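Local coordinates for PP1b (Porcine reproductive and respiratory syndrome virus, PDB 6JDR), which probably hydrolyses ATP to unwind RNA and DNA duplexes with 5' to 3' polarity, as the helicase portion of the arterivirus replicase polyprotein, at residues Y16-G21 against C35-W40; D350-Q355 against R375-V380; T186-V191 against G206-I211. The protein carries 1 engineered substitution. One frame throughout, in Å; residues are numbered along the deposited sequence.

The three contacts lie in separate parts of the helicase and share no secondary-structure element. Contact 1 belongs to the N-terminal zinc-binding domain. A zinc ion, two bridging waters and an aromatic pair join its two loop-rich segments. Contact 3 includes an outermost strand of the seven-stranded parallel sheet of the ATPase core, and backbone bonds, arginine and tryptophan carry it. Contact 2 sits at the five-stranded parallel sheet, where side chains bond to backbone atoms of the opposing loop. Each contact is partly buried, with no sharp division into core and surface. The centre of contact 3 is nearest the centre of the chain, about 16 Å from it. The centres of contacts 1 and 2 are about 65 Å apart.

Contact 1: residues Y16-G21 against C35-W40. With ZN (zinc ion), chain B.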
loop_
_atom_site.group_PDB
_atom_site.type_symbol
_atom_site.label_atom_id
_atom_site.label_comp_id
_atom_site.label_asym_id
_atom_site.label_seq_id
_atom_site.Cartn_x
_atom_site.Cartn_y
_atom_site.Cartn_z
ATOM N N TYR A 16 -0.086 -24.991 -26.007
ATOM C CA TYR A 16 0.857 -24.152 -26.746
ATOM C C TYR A 16 1.357 -22.990 -25.901
ATOM O O TYR A 16 0.893 -22.780 -24.779
ATOM C CB TYR A 16 0.201 -23.656 -28.037
ATOM C CG TYR A 16 -0.278 -24.811 -28.884
ATOM C CD1 TYR A 16 0.589 -25.462 -29.752
ATOM C CD2 TYR A 16 -1.581 -25.290 -28.775
ATOM C CE1 TYR A 16 0.169 -26.539 -30.509
ATOM C CE2 TYR A 16 -2.011 -26.370 -29.531
ATOM C CZ TYR A 16 -1.129 -26.992 -30.394
ATOM O OH TYR A 16 -1.539 -28.060 -31.152
ATOM N N ALA A 17 2.320 -22.251 -26.440
ATOM C CA ALA A 17 2.895 -21.107 -25.745
ATOM C C ALA A 17 3.403 -20.054 -26.722
ATOM O O ALA A 17 3.755 -20.371 -27.858
ATOM C CB ALA A 17 4.023 -21.564 -24.840
ATOM N N THR A 18 3.443 -18.801 -26.268
ATOM C CA THR A 18 4.013 -17.713 -27.060
ATOM C C THR A 18 5.523 -17.781 -26.951
ATOM O O THR A 18 6.058 -18.359 -26.002
ATOM C CB THR A 18 3.539 -16.318 -26.589
ATOM O OG1 THR A 18 4.081 -16.020 -25.294
ATOM C CG2 THR A 18 2.013 -16.250 -26.539
ATOM N N ALA A 19 6.209 -17.183 -27.916
ATOM C CA ALA A 19 7.666 -17.112 -27.892
ATOM C C ALA A 19 8.176 -16.324 -26.685
ATOM O O ALA A 19 9.304 -16.527 -26.245
ATOM C CB ALA A 19 8.184 -16.491 -29.181
ATOM N N CYS A 20 7.344 -15.425 -26.157
ATOM C CA CYS A 20 7.702 -14.632 -24.978
ATOM C C CYS A 20 7.331 -15.306 -23.643
ATOM O O CYS A 20 7.365 -14.661 -22.595
ATOM C CB CYS A 20 7.061 -13.243 -25.072
ATOM S SG CYS A 20 5.276 -13.234 -24.832
ATOM N N GLY A 21 6.976 -16.589 -23.681
ATOM C CA GLY A 21 6.840 -17.395 -22.463
ATOM C C GLY A 21 5.447 -17.519 -21.867
ATOM O O GLY A 21 5.296 -18.034 -20.759
ATOM N N CYS A 35 4.177 -11.526 -30.460
ATOM C CA CYS A 35 5.249 -12.400 -30.939
ATOM C C CYS A 35 4.665 -13.709 -31.475
ATOM O O CYS A 35 3.483 -13.986 -31.269
ATOM C CB CYS A 35 6.252 -12.669 -29.810
ATOM S SG CYS A 35 5.592 -13.630 -28.435
ATOM N N PRO A 36 5.486 -14.511 -32.177
ATOM C CA PRO A 36 4.973 -15.746 -32.769
ATOM C C PRO A 36 4.401 -16.755 -31.772
ATOM O O PRO A 36 4.905 -16.890 -30.649
ATOM C CB PRO A 36 6.205 -16.341 -33.460
ATOM C CG PRO A 36 7.078 -15.178 -33.750
ATOM C CD PRO A 36 6.878 -14.249 -32.591
ATOM N N VAL A 37 3.354 -17.451 -32.201
ATOM C CA VAL A 37 2.811 -18.585 -31.469
ATOM C C VAL A 37 2.818 -19.797 -32.398
ATOM O O VAL A 37 1.999 -19.889 -33.312
ATOM C CB VAL A 37 1.374 -18.309 -30.985
ATOM C CG1 VAL A 37 0.863 -19.469 -30.142
ATOM C CG2 VAL A 37 1.322 -17.005 -30.203
ATOM N N ILE A 38 3.753 -20.717 -32.172
ATOM C CA ILE A 38 3.865 -21.908 -33.009
ATOM C C ILE A 38 2.676 -22.823 -32.728
ATOM O O ILE A 38 2.484 -23.268 -31.597
ATOM C CB ILE A 38 5.175 -22.690 -32.759
ATOM C CG1 ILE A 38 6.409 -21.780 -32.912
ATOM C CG2 ILE A 38 5.269 -23.887 -33.699
ATOM C CD1 ILE A 38 6.448 -20.980 -34.197
ATOM N N ILE A 39 1.877 -23.088 -33.757
ATOM C CA ILE A 39 0.694 -23.930 -33.608
ATOM C C ILE A 39 0.887 -25.308 -34.259
ATOM O O ILE A 39 1.955 -25.612 -34.792
ATOM C CB ILE A 39 -0.585 -23.226 -34.130
ATOM C CG1 ILE A 39 -0.473 -22.858 -35.610
ATOM C CG2 ILE A 39 -0.866 -21.985 -33.301
ATOM C CD1 ILE A 39 -1.811 -22.532 -36.238
ATOM N N TRP A 40 -0.151 -26.133 -34.160
ATOM C CA TRP A 40 -0.168 -27.526 -34.632
ATOM C C TRP A 40 0.479 -27.809 -35.993
ATOM O O TRP A 40 1.089 -28.856 -36.161
ATOM C CB TRP A 40 -1.605 -28.096 -34.592
ATOM C CG TRP A 40 -2.680 -27.193 -35.145
ATOM C CD1 TRP A 40 -3.173 -27.191 -36.413
ATOM C CD2 TRP A 40 -3.401 -26.172 -34.434
ATOM N NE1 TRP A 40 -4.147 -26.229 -36.544
ATOM C CE2 TRP A 40 -4.305 -25.589 -35.344
ATOM C CE3 TRP A 40 -3.360 -25.688 -33.120
ATOM C CZ2 TRP A 40 -5.167 -24.551 -34.983
ATOM C CZ3 TRP A 40 -4.211 -24.649 -32.765
ATOM C CH2 TRP A 40 -5.103 -24.094 -33.693
HETATM ZN ZN ZN B . 4.560 -12.412 -26.837
HETATM O O HOH W 1 3.521 -23.250 -29.086
HETATM O O HOH W 2 5.770 -20.183 -29.758
#
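Tyr16 and Trp40 form an offset edge-to-face pair: the edge of the Trp40 ring is turned toward the face of Tyr16. The planes meet at 66° and the centroid of the Tyr16 ring lies 5.7 Å from that of the Trp40 six-membered ring. Trp40 CE3 is 3.8 Å from Tyr16 CZ, and Tyr16 OH rests against Trp40 CB. One face of the indole is covered near its rim by CD1 of its own neighbour Ile39. Its NE1 bonds to Glu52. A water lies in plane at the edge of the Tyr16 ring. It accepts from Ala17 N and lies 2.7 Å from Ile38 O, to which it can donate. A second water accepts a hydrogen bond from Ile38 N and donates one to Ala17 O, so two waters bridge the antiparallel backbones. The segments belong to the arterivirus zinc-binding domain, and their far ends meet at one of its zinc ions. Cys20 SG and Cys35 SG each bind the metal at 2.3 Å; His32 and His34 complete the site. Both sulphurs sit between their backbone N and carbonyl carbon (chi1 72° for Cys20, 66° for Cys35), which turns them to the zinc. Between the cysteines and the waters, Ala19 N donates to Pro36 O at 3.0 Å. The Thr18 and Val37 side chains cross at a slant, CG2 to CG2 at 3.8 Å, while Thr18 OG1 bonds to Leu22 N.

Contact 2: residues D350-Q355 against R375-V380; sequences DSLNRQ and RQLQSV. Engineered in segment 375-380: Val380 (natural residue Met).
Gln376 reaches Ser351 at one end of this contact and Arg354 reaches Val380 at the other, each ending on a backbone atom. Segment 350-355 lies within the beta-alpha-beta crossover from strand 342-345 to strand 367-371 in the five-stranded parallel sheet of the helicase, where it runs into helix 354-361. Segment 375-380 follows the second strand. The Gln376 chain is extended beyond CG, with CD anti to CA (chi2 -167°), and this carries the amide to the backbone of Ser351. Its OE1 accepts from Ser351 N at 2.8 Å, with the donor in the carbonyl plane. The other end of the amide, NE2, bonds to Thr348 O, which also takes Ser351 OG; the rotation of the amide is thereby fixed. Leu352 points into the middle of the contact and crosses Leu377 obliquely, CD2 to CD1 at 3.7 Å. The Arg354 and Val380 side chains slide past each other in opposite directions, with Arg354 CG 3.6 Å from Val380 CG1. Val380 is an engineered residue. The bent Arg354 chain brings its guanidinium side-on to Val380 O. That oxygen lies 20° out of the guanidinium plane. NH1 forms a salt bridge with Asp290, and the group has a cation-pi contact with Phe381. Arg354 NE and NH2 both donate to the single Val380 O, each at 2.9 Å.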
loop_
_atom_site.group_PDB
_atom_site.type_symbol
_atom_site.label_atom_id
_atom_site.label_comp_id
_atom_site.label_asym_id
_atom_site.label_seq_id
_atom_site.Cartn_x
_atom_site.Cartn_y
_atom_site.Cartn_z
ATOM N N ASP A 350 -27.643 7.444 29.389
ATOM C CA ASP A 350 -28.253 7.423 28.055
ATOM C C ASP A 350 -28.409 8.822 27.455
ATOM O O ASP A 350 -29.404 9.112 26.793
ATOM C CB ASP A 350 -29.607 6.697 28.083
ATOM C CG ASP A 350 -29.487 5.246 28.530
ATOM O OD1 ASP A 350 -28.575 4.541 28.045
ATOM O OD2 ASP A 350 -30.312 4.804 29.360
ATOM N N SER A 351 -27.411 9.677 27.672
ATOM C CA SER A 351 -27.462 11.070 27.215
ATOM C C SER A 351 -26.590 11.341 25.990
ATOM O O SER A 351 -26.449 12.494 25.578
ATOM C CB SER A 351 -27.033 12.006 28.349
ATOM O OG SER A 351 -25.667 11.819 28.678
ATOM N N LEU A 352 -26.024 10.291 25.398
ATOM C CA LEU A 352 -24.998 10.460 24.375
ATOM C C LEU A 352 -25.253 9.594 23.150
ATOM O O LEU A 352 -25.386 8.379 23.268
ATOM C CB LEU A 352 -23.637 10.111 24.979
ATOM C CG LEU A 352 -22.376 10.582 24.259
ATOM C CD1 LEU A 352 -22.304 12.100 24.201
ATOM C CD2 LEU A 352 -21.157 10.015 24.969
ATOM N N ASN A 353 -25.326 10.227 21.979
ATOM C CA ASN A 353 -25.403 9.511 20.700
ATOM C C ASN A 353 -24.142 9.750 19.860
ATOM O O ASN A 353 -23.250 10.489 20.280
ATOM C CB ASN A 353 -26.670 9.908 19.927
ATOM C CG ASN A 353 -26.643 11.342 19.427
ATOM O OD1 ASN A 353 -25.583 11.925 19.213
ATOM N ND2 ASN A 353 -27.819 11.912 19.228
ATOM N N ARG A 354 -24.072 9.124 18.685
ATOM C CA ARG A 354 -22.927 9.288 17.774
ATOM C C ARG A 354 -22.666 10.741 17.396
ATOM O O ARG A 354 -21.541 11.222 17.529
ATOM C CB ARG A 354 -23.108 8.458 16.493
ATOM C CG ARG A 354 -22.209 7.236 16.401
ATOM C CD ARG A 354 -20.817 7.581 15.880
ATOM N NE ARG A 354 -19.784 6.697 16.425
ATOM C CZ ARG A 354 -18.480 6.783 16.148
ATOM N NH1 ARG A 354 -18.018 7.710 15.314
ATOM N NH2 ARG A 354 -17.628 5.932 16.711
ATOM N N GLN A 355 -23.699 11.433 16.922
ATOM C CA GLN A 355 -23.549 12.812 16.466
ATOM C C GLN A 355 -22.964 13.704 17.562
ATOM O O GLN A 355 -21.975 14.397 17.327
ATOM C CB GLN A 355 -24.889 13.371 15.984
ATOM N N ARG A 375 -20.324 4.726 31.851
ATOM C CA ARG A 375 -19.634 4.011 30.773
ATOM C C ARG A 375 -20.487 3.946 29.506
ATOM O O ARG A 375 -20.712 2.869 28.949
ATOM C CB ARG A 375 -19.227 2.601 31.229
ATOM C CG ARG A 375 -18.233 2.572 32.383
ATOM C CD ARG A 375 -16.942 3.300 32.029
ATOM N NE ARG A 375 -15.795 2.844 32.816
ATOM C CZ ARG A 375 -14.543 3.279 32.660
ATOM N NH1 ARG A 375 -14.251 4.199 31.742
ATOM N NH2 ARG A 375 -13.573 2.793 33.429
ATOM N N GLN A 376 -20.960 5.109 29.064
ATOM C CA GLN A 376 -21.835 5.209 27.894
ATOM C C GLN A 376 -21.114 5.659 26.620
ATOM O O GLN A 376 -21.684 5.592 25.529
ATOM C CB GLN A 376 -23.012 6.145 28.191
ATOM C CG GLN A 376 -22.673 7.628 28.260
ATOM C CD GLN A 376 -23.799 8.449 28.859
ATOM O OE1 GLN A 376 -24.829 8.670 28.219
ATOM N NE2 GLN A 376 -23.607 8.909 30.090
ATOM N N LEU A 377 -19.874 6.124 26.756
ATOM C CA LEU A 377 -19.073 6.531 25.602
ATOM C C LEU A 377 -18.554 5.314 24.821
ATOM O O LEU A 377 -18.453 5.360 23.595
ATOM C CB LEU A 377 -17.905 7.414 26.047
ATOM C CG LEU A 377 -17.008 7.969 24.936
ATOM C CD1 LEU A 377 -17.818 8.733 23.898
ATOM C CD2 LEU A 377 -15.921 8.856 25.522
ATOM N N GLN A 378 -18.233 4.242 25.545
ATOM C CA GLN A 378 -17.834 2.956 24.951
ATOM C C GLN A 378 -18.828 2.450 23.912
ATOM O O GLN A 378 -18.430 1.993 22.844
ATOM C CB GLN A 378 -17.695 1.886 26.038
ATOM C CG GLN A 378 -16.483 2.059 26.938
ATOM C CD GLN A 378 -16.550 1.200 28.188
ATOM O OE1 GLN A 378 -17.325 0.243 28.263
ATOM N NE2 GLN A 378 -15.732 1.541 29.182
ATOM N N SER A 379 -20.118 2.538 24.230
ATOM C CA SER A 379 -21.175 2.025 23.353
ATOM C C SER A 379 -21.406 2.876 22.097
ATOM O O SER A 379 -22.260 2.545 21.272
ATOM C CB SER A 379 -22.489 1.901 24.132
ATOM O OG SER A 379 -22.936 3.166 24.588
ATOM N N VAL A 380 -20.663 3.974 21.967
ATOM C CA VAL A 380 -20.735 4.839 20.794
ATOM C C VAL A 380 -19.370 5.015 20.113
ATOM O O VAL A 380 -19.301 5.178 18.892
ATOM C CB VAL A 380 -21.298 6.222 21.183
ATOM C CG1 VAL A 380 -21.639 7.037 19.949
ATOM C CG2 VAL A 380 -22.541 6.064 22.049
#

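Contact 3: residues T186-V191 against G206-I211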
loop_
_atom_site.group_PDB
_atom_site.type_symbol
_atom_site.label_atom_id
_atom_site.label_comp_id
_atom_site.label_asym_id
_atom_site.label_seq_id
_atom_site.Cartn_x
_atom_site.Cartn_y
_atom_site.Cartn_z
ATOM N N THR A 186 16.360 1.278 8.828
ATOM C CA THR A 186 16.802 -0.110 8.970
ATOM C C THR A 186 15.964 -1.027 8.074
ATOM O O THR A 186 14.744 -1.118 8.236
ATOM C CB THR A 186 16.683 -0.580 10.439
ATOM O OG1 THR A 186 17.038 0.490 11.326
ATOM C CG2 THR A 186 17.589 -1.778 10.709
ATOM N N CYS A 187 16.624 -1.703 7.133
ATOM C CA CYS A 187 15.946 -2.583 6.174
ATOM C C CYS A 187 16.933 -3.528 5.491
ATOM O O CYS A 187 18.143 -3.308 5.544
ATOM C CB CYS A 187 15.223 -1.748 5.119
ATOM S SG CYS A 187 16.259 -0.510 4.309
ATOM N N ARG A 188 16.413 -4.582 4.862
ATOM C CA ARG A 188 17.241 -5.481 4.051
ATOM C C ARG A 188 17.177 -5.111 2.573
ATOM O O ARG A 188 16.164 -4.607 2.094
ATOM C CB ARG A 188 16.826 -6.946 4.228
ATOM C CG ARG A 188 17.262 -7.561 5.553
ATOM C CD ARG A 188 16.086 -7.891 6.454
ATOM N NE ARG A 188 15.577 -9.244 6.229
ATOM C CZ ARG A 188 14.497 -9.753 6.822
ATOM N NH1 ARG A 188 13.783 -9.026 7.677
ATOM N NH2 ARG A 188 14.122 -10.998 6.553
ATOM N N PHE A 189 18.272 -5.362 1.863
ATOM C CA PHE A 189 18.330 -5.174 0.418
ATOM C C PHE A 189 19.631 -5.707 -0.165
ATOM O O PHE A 189 20.590 -5.974 0.560
ATOM C CB PHE A 189 18.170 -3.696 0.036
ATOM C CG PHE A 189 19.150 -2.777 0.713
ATOM C CD1 PHE A 189 20.415 -2.568 0.178
ATOM C CD2 PHE A 189 18.798 -2.099 1.870
ATOM C CE1 PHE A 189 21.315 -1.713 0.795
ATOM C CE2 PHE A 189 19.693 -1.240 2.491
ATOM C CZ PHE A 189 20.953 -1.048 1.954
ATOM N N ASN A 190 19.637 -5.869 -1.483
ATOM C CA ASN A 190 20.846 -6.157 -2.237
ATOM C C ASN A 190 21.104 -4.975 -3.155
ATOM O O ASN A 190 20.249 -4.627 -3.969
ATOM C CB ASN A 190 20.674 -7.427 -3.067
ATOM C CG ASN A 190 20.453 -8.663 -2.213
ATOM O OD1 ASN A 190 21.188 -8.912 -1.256
ATOM N ND2 ASN A 190 19.444 -9.450 -2.562
ATOM N N VAL A 191 22.268 -4.348 -3.015
ATOM C CA VAL A 191 22.637 -3.226 -3.873
ATOM C C VAL A 191 22.722 -3.727 -5.315
ATOM O O VAL A 191 23.405 -4.712 -5.585
ATOM C CB VAL A 191 23.981 -2.593 -3.443
ATOM C CG1 VAL A 191 24.462 -1.579 -4.471
ATOM C CG2 VAL A 191 23.840 -1.925 -2.081
ATOM N N GLY A 206 14.485 -5.979 9.370
ATOM C CA GLY A 206 13.666 -4.912 8.788
ATOM C C GLY A 206 12.982 -5.345 7.501
ATOM O O GLY A 206 13.228 -6.445 7.001
ATOM N N PRO A 207 12.107 -4.483 6.955
ATOM C CA PRO A 207 11.436 -4.795 5.693
ATOM C C PRO A 207 12.413 -4.853 4.524
ATOM O O PRO A 207 13.405 -4.129 4.520
ATOM C CB PRO A 207 10.463 -3.624 5.509
ATOM C CG PRO A 207 11.022 -2.514 6.328
ATOM C CD PRO A 207 11.728 -3.159 7.479
ATOM N N TRP A 208 12.138 -5.714 3.551
ATOM C CA TRP A 208 12.944 -5.772 2.336
ATOM C C TRP A 208 12.612 -4.597 1.417
ATOM O O TRP A 208 11.454 -4.196 1.307
ATOM C CB TRP A 208 12.710 -7.085 1.592
ATOM C CG TRP A 208 13.499 -8.232 2.126
ATOM C CD1 TRP A 208 13.135 -9.080 3.131
ATOM C CD2 TRP A 208 14.787 -8.669 1.676
ATOM N NE1 TRP A 208 14.120 -10.018 3.338
ATOM C CE2 TRP A 208 15.144 -9.790 2.458
ATOM C CE3 TRP A 208 15.675 -8.223 0.688
ATOM C CZ2 TRP A 208 16.353 -10.471 2.284
ATOM C CZ3 TRP A 208 16.878 -8.901 0.514
ATOM C CH2 TRP A 208 17.205 -10.013 1.310
ATOM N N VAL A 209 13.638 -4.044 0.775
ATOM C CA VAL A 209 13.457 -3.057 -0.289
ATOM C C VAL A 209 14.008 -3.664 -1.575
ATOM O O VAL A 209 15.218 -3.867 -1.706
ATOM C CB VAL A 209 14.171 -1.731 0.016
ATOM C CG1 VAL A 209 13.810 -0.686 -1.031
ATOM C CG2 VAL A 209 13.796 -1.238 1.407
ATOM N N ARG A 210 13.105 -3.964 -2.507
ATOM C CA ARG A 210 13.441 -4.701 -3.717
ATOM C C ARG A 210 13.179 -3.843 -4.948
ATOM O O ARG A 210 12.154 -3.165 -5.036
ATOM C CB ARG A 210 12.625 -5.994 -3.797
ATOM C CG ARG A 210 12.899 -6.986 -2.672
ATOM C CD ARG A 210 14.129 -7.842 -2.942
ATOM N NE ARG A 210 13.892 -8.848 -3.979
ATOM C CZ ARG A 210 14.809 -9.711 -4.411
ATOM N N ILE A 211 14.123 -3.865 -5.885
ATOM C CA ILE A 211 13.958 -3.187 -7.163
ATOM C C ILE A 211 12.866 -3.924 -7.936
ATOM O O ILE A 211 12.858 -5.155 -7.981
ATOM C CB ILE A 211 15.290 -3.121 -7.958
ATOM C CG1 ILE A 211 15.191 -2.131 -9.121
ATOM C CG2 ILE A 211 15.715 -4.493 -8.470
ATOM C CD1 ILE A 211 15.253 -0.680 -8.698
HETATM O O HOH W 3 16.988 -5.858 -2.610
#
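Arg188 O accepts a hydrogen bond from Val209 N at 2.9 Å, and Trp208 CA adds a CH...O contact to the same oxygen. Arg188 N in turn donates to Pro207 O at 3.1 Å. These two bonds make a single parallel bridge between Arg188 and Trp208. They lay segment 186-191 beside strand 208-211, an outermost strand of the parallel sheet in the P-loop NTPase core of the helicase. On its other side this strand bonds to strand 168-171. Further along, a water joins the two backbones: it accepts from Asn190 N and donates to Val209 O.

The Arg188 side chain lies across Trp208. Its CB sits over the centre of the indole six-membered ring, 3.7 Å from the centroid, in a CH-pi contact. Beyond CB the chain bends at chi2 and chi3, and CD passes 3.2 Å from Gly206 O. The guanidinium is turned 57° from the indole plane, with Trp208 NE1 over one of its faces. NH1 makes a weak bond to Gly206 O. Gly206 has no side chain, and its CA comes within 4.2 Å of Cys187 CA.

Cys187 and Phe189 flank Arg188 and both pack on Ile181 of helix 174-184; Val209 touches Leu184 of the same helix. The Phe189 ring leads away from the strand, while its CB stays 3.4 Å from Val209 O. Cys187 SG meets Val209 CG2 at 3.9 Å.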